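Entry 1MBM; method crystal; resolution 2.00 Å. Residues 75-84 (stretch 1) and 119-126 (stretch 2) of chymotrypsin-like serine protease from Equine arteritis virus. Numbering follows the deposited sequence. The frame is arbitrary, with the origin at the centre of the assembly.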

# COMPACT_ATOMS: atom_id res chain seq x y z
N PRO A 75 2.08 10.74 12.51
CA PRO A 75 0.87 10.06 12.99
C PRO A 75 1.23 8.76 13.71
O PRO A 75 2.24 8.13 13.39
N GLN A 76 0.42 8.38 14.69
CA GLN A 76 0.65 7.16 15.45
C GLN A 76 0.57 5.95 14.54
O GLN A 76 -0.29 5.87 13.67
N LEU A 77 1.49 5.01 14.72
CA LEU A 77 1.50 3.80 13.90
C LEU A 77 0.58 2.73 14.48
O LEU A 77 0.78 2.30 15.61
N HIS A 78 -0.43 2.32 13.70
CA HIS A 78 -1.29 1.20 14.08
C HIS A 78 -1.24 0.17 12.95
O HIS A 78 -1.43 0.52 11.79
N PHE A 79 -0.93 -1.08 13.28
CA PHE A 79 -1.01 -2.14 12.28
C PHE A 79 -2.39 -2.78 12.40
O PHE A 79 -2.94 -2.88 13.51
N ALA A 80 -2.96 -3.21 11.28
CA ALA A 80 -4.25 -3.90 11.30
C ALA A 80 -4.32 -4.95 10.20
O ALA A 80 -3.70 -4.82 9.14
N GLN A 81 -5.10 -6.00 10.46
CA GLN A 81 -5.31 -7.06 9.50
C GLN A 81 -6.03 -6.48 8.28
O GLN A 81 -6.79 -5.51 8.41
N PRO A 82 -5.75 -7.01 7.10
CA PRO A 82 -6.46 -6.57 5.89
C PRO A 82 -7.96 -6.84 6.01
O PRO A 82 -8.38 -7.90 6.48
N THR A 83 -8.75 -5.86 5.60
CA THR A 83 -10.19 -5.98 5.55
C THR A 83 -10.58 -5.82 4.08
O THR A 83 -10.08 -4.92 3.41
N THR A 84 -11.43 -6.69 3.57
CA THR A 84 -11.83 -6.57 2.16
C THR A 84 -12.60 -5.26 1.93
O THR A 84 -13.70 -5.07 2.42
N VAL A 119 -2.99 1.80 3.52
CA VAL A 119 -3.72 2.01 4.77
C VAL A 119 -5.23 1.90 4.62
O VAL A 119 -5.78 2.16 3.56
N GLN A 120 -5.87 1.50 5.71
CA GLN A 120 -7.32 1.42 5.81
C GLN A 120 -7.65 2.13 7.13
O GLN A 120 -7.20 1.70 8.19
N GLY A 121 -8.40 3.22 7.05
CA GLY A 121 -8.67 4.03 8.21
C GLY A 121 -7.38 4.67 8.69
O GLY A 121 -6.65 5.26 7.90
N ASP A 122 -7.08 4.52 9.98
CA ASP A 122 -5.86 5.08 10.56
C ASP A 122 -4.78 4.01 10.72
O ASP A 122 -3.80 4.20 11.45
N ALA A 123 -4.94 2.88 10.04
CA ALA A 123 -4.02 1.78 10.24
C ALA A 123 -3.31 1.30 8.99
O ALA A 123 -3.90 1.29 7.91
N VAL A 124 -2.06 0.90 9.16
CA VAL A 124 -1.27 0.34 8.08
C VAL A 124 -1.56 -1.15 8.00
O VAL A 124 -1.48 -1.87 9.00
N VAL A 125 -1.91 -1.62 6.81
CA VAL A 125 -2.11 -3.04 6.59
C VAL A 125 -0.87 -3.65 5.93
O VAL A 125 -0.60 -4.85 6.09
N GLY A 126 -0.09 -2.84 5.21
CA GLY A 126 1.11 -3.35 4.56
C GLY A 126 1.85 -2.31 3.75
O GLY A 126 1.53 -1.12 3.82

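Packing of residues 75-84 against the β-hairpin strands of residues 119-126. The two backbones are pinned at a single β bridge, Phe-79 with Val-124: Val-124 N donates to His-78 O (2.7 Å) and Ala-80 N donates to Val-124 O (3.0 Å), which fixes the register at Phe-79 and Val-124. Of the side chains between the stretches, those of Gln-120 and Ala-123 point toward the partner from CA to CB; most others start sideways.

Ala-123 packs against Ala-80, CB to CB 3.6 Å, and its CB also lies 4.1 Å from CB of His-78. Val-124, in the t rotamer (chi1 172°), points sideways yet is the most covered residue of its stretch: its CG2 meets CD1 of Leu-77 at 3.7 Å, and its CB lies 3.8 Å from CD1 of Phe-79. Leu-77 starts away from the hairpin, but its t, p conformation brings CD1 back to this contact. Phe-79 likewise leaves pointing away overall; with chi1 at -76° (m), its ring returns to Val-124, whose O sits at the ring edge, near its plane. Val-125 is m (chi1 -58°), which places CG1 3.5 Å from Ala-80 O and 4.3 Å from Pro-82 CA, so that this methyl lies along Ala-80 to Pro-82.

Gln-120 makes the main polar side-chain contact. Its m, t conformation extends the chain across the gap, and chi3 of -53° turns the amide so that both ends are used on one residue: OE1 accepts from Thr-83 N (3.0 Å) and NE2 donates to Thr-83 O (2.7 Å). The side chain thus pairs with Thr-83 much as a neighbouring strand would, where the backbones are too far apart to do so, the CA atoms of Thr-83 and Gln-120 being 7.9 Å apart. Water 4 donates to the same OE1 (2.6 Å) and to Gln-81 O (2.7 Å).

At the turn from Gln-120 to Ala-123, type II', Gly-121 takes the positive phi that favours glycine. Asp-122 is p (chi1 66°), and its end comes nearer the other stretch, OD2 lying 3.7 Å from CD2 of His-78 (m), oblique to that ring. Three further waters bridge the backbones: water 1 links Gln-76 O and Asp-122 O (both 2.8 Å), water 2 accepts from His-78 N (2.9 Å) and lies 3.0 Å from Asp-122 O, and water 3 donates to Ala-80 O and Val-125 O (both 2.7 Å).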

# COMPACT_ATOMS: atom_id res chain seq x y z
CB PRO A 75 0.10 9.76 11.70
CG PRO A 75 1.16 9.80 10.63
CD PRO A 75 2.07 10.90 11.05
CB GLN A 76 -0.37 7.04 16.58
CG GLN A 76 0.07 6.12 17.70
CD GLN A 76 1.10 6.77 18.61
OE1 GLN A 76 1.24 7.99 18.61
NE2 GLN A 76 1.81 5.95 19.39
CB LEU A 77 2.92 3.22 13.81
CG LEU A 77 3.10 1.96 12.95
CD1 LEU A 77 2.59 2.19 11.54
CD2 LEU A 77 4.55 1.51 12.91
CB HIS A 78 -2.74 1.64 14.29
CG HIS A 78 -2.93 2.69 15.34
ND1 HIS A 78 -2.72 2.45 16.68
CD2 HIS A 78 -3.31 3.99 15.24
CE1 HIS A 78 -2.97 3.55 17.36
NE2 HIS A 78 -3.33 4.50 16.51
CB PHE A 79 0.08 -3.18 12.51
CG PHE A 79 1.45 -2.74 12.06
CD1 PHE A 79 1.60 -1.92 10.97
CD2 PHE A 79 2.59 -3.16 12.74
CE1 PHE A 79 2.88 -1.51 10.53
CE2 PHE A 79 3.85 -2.77 12.32
CZ PHE A 79 4.00 -1.94 11.22
CB ALA A 80 -5.41 -2.91 11.16
CB GLN A 81 -6.15 -8.19 10.12
CG GLN A 81 -7.66 -7.98 10.03
CD GLN A 81 -8.45 -9.27 10.27
OE1 GLN A 81 -8.30 -9.90 11.31
NE2 GLN A 81 -9.28 -9.65 9.31
CB PRO A 82 -5.85 -7.44 4.79
CG PRO A 82 -5.24 -8.61 5.53
CD PRO A 82 -4.72 -8.01 6.79
CB THR A 83 -10.80 -4.88 6.43
OG1 THR A 83 -10.72 -5.29 7.81
CG2 THR A 83 -12.29 -4.73 6.19
CB THR A 84 -12.68 -7.78 1.71
OG1 THR A 84 -11.92 -8.99 1.86
CG2 THR A 84 -12.96 -7.69 0.21
CB VAL A 119 -3.37 3.38 5.45
CG1 VAL A 119 -1.85 3.60 5.55
CG2 VAL A 119 -4.03 4.54 4.74
CB GLN A 120 -7.80 -0.04 5.83
CG GLN A 120 -7.69 -0.72 4.47
CD GLN A 120 -8.32 -2.11 4.42
OE1 GLN A 120 -8.01 -2.96 5.24
NE2 GLN A 120 -9.18 -2.33 3.43
CB ASP A 122 -6.17 5.72 11.92
CG ASP A 122 -6.61 4.70 12.98
OD1 ASP A 122 -6.87 3.53 12.63
OD2 ASP A 122 -6.73 5.00 14.19
CB ALA A 123 -4.75 0.61 10.91
CB VAL A 124 0.25 0.54 8.36
CG1 VAL A 124 1.10 -0.23 7.34
CG2 VAL A 124 0.61 2.01 8.37
CB VAL A 125 -3.41 -3.33 5.79
CG1 VAL A 125 -4.63 -2.76 6.53
CG2 VAL A 125 -3.33 -2.75 4.39
O HOH W 1 -2.52 6.55 12.19
O HOH W 2 -0.88 3.65 11.20
O HOH W 3 -1.96 -6.41 7.77
O HOH W 4 -7.78 -3.08 7.82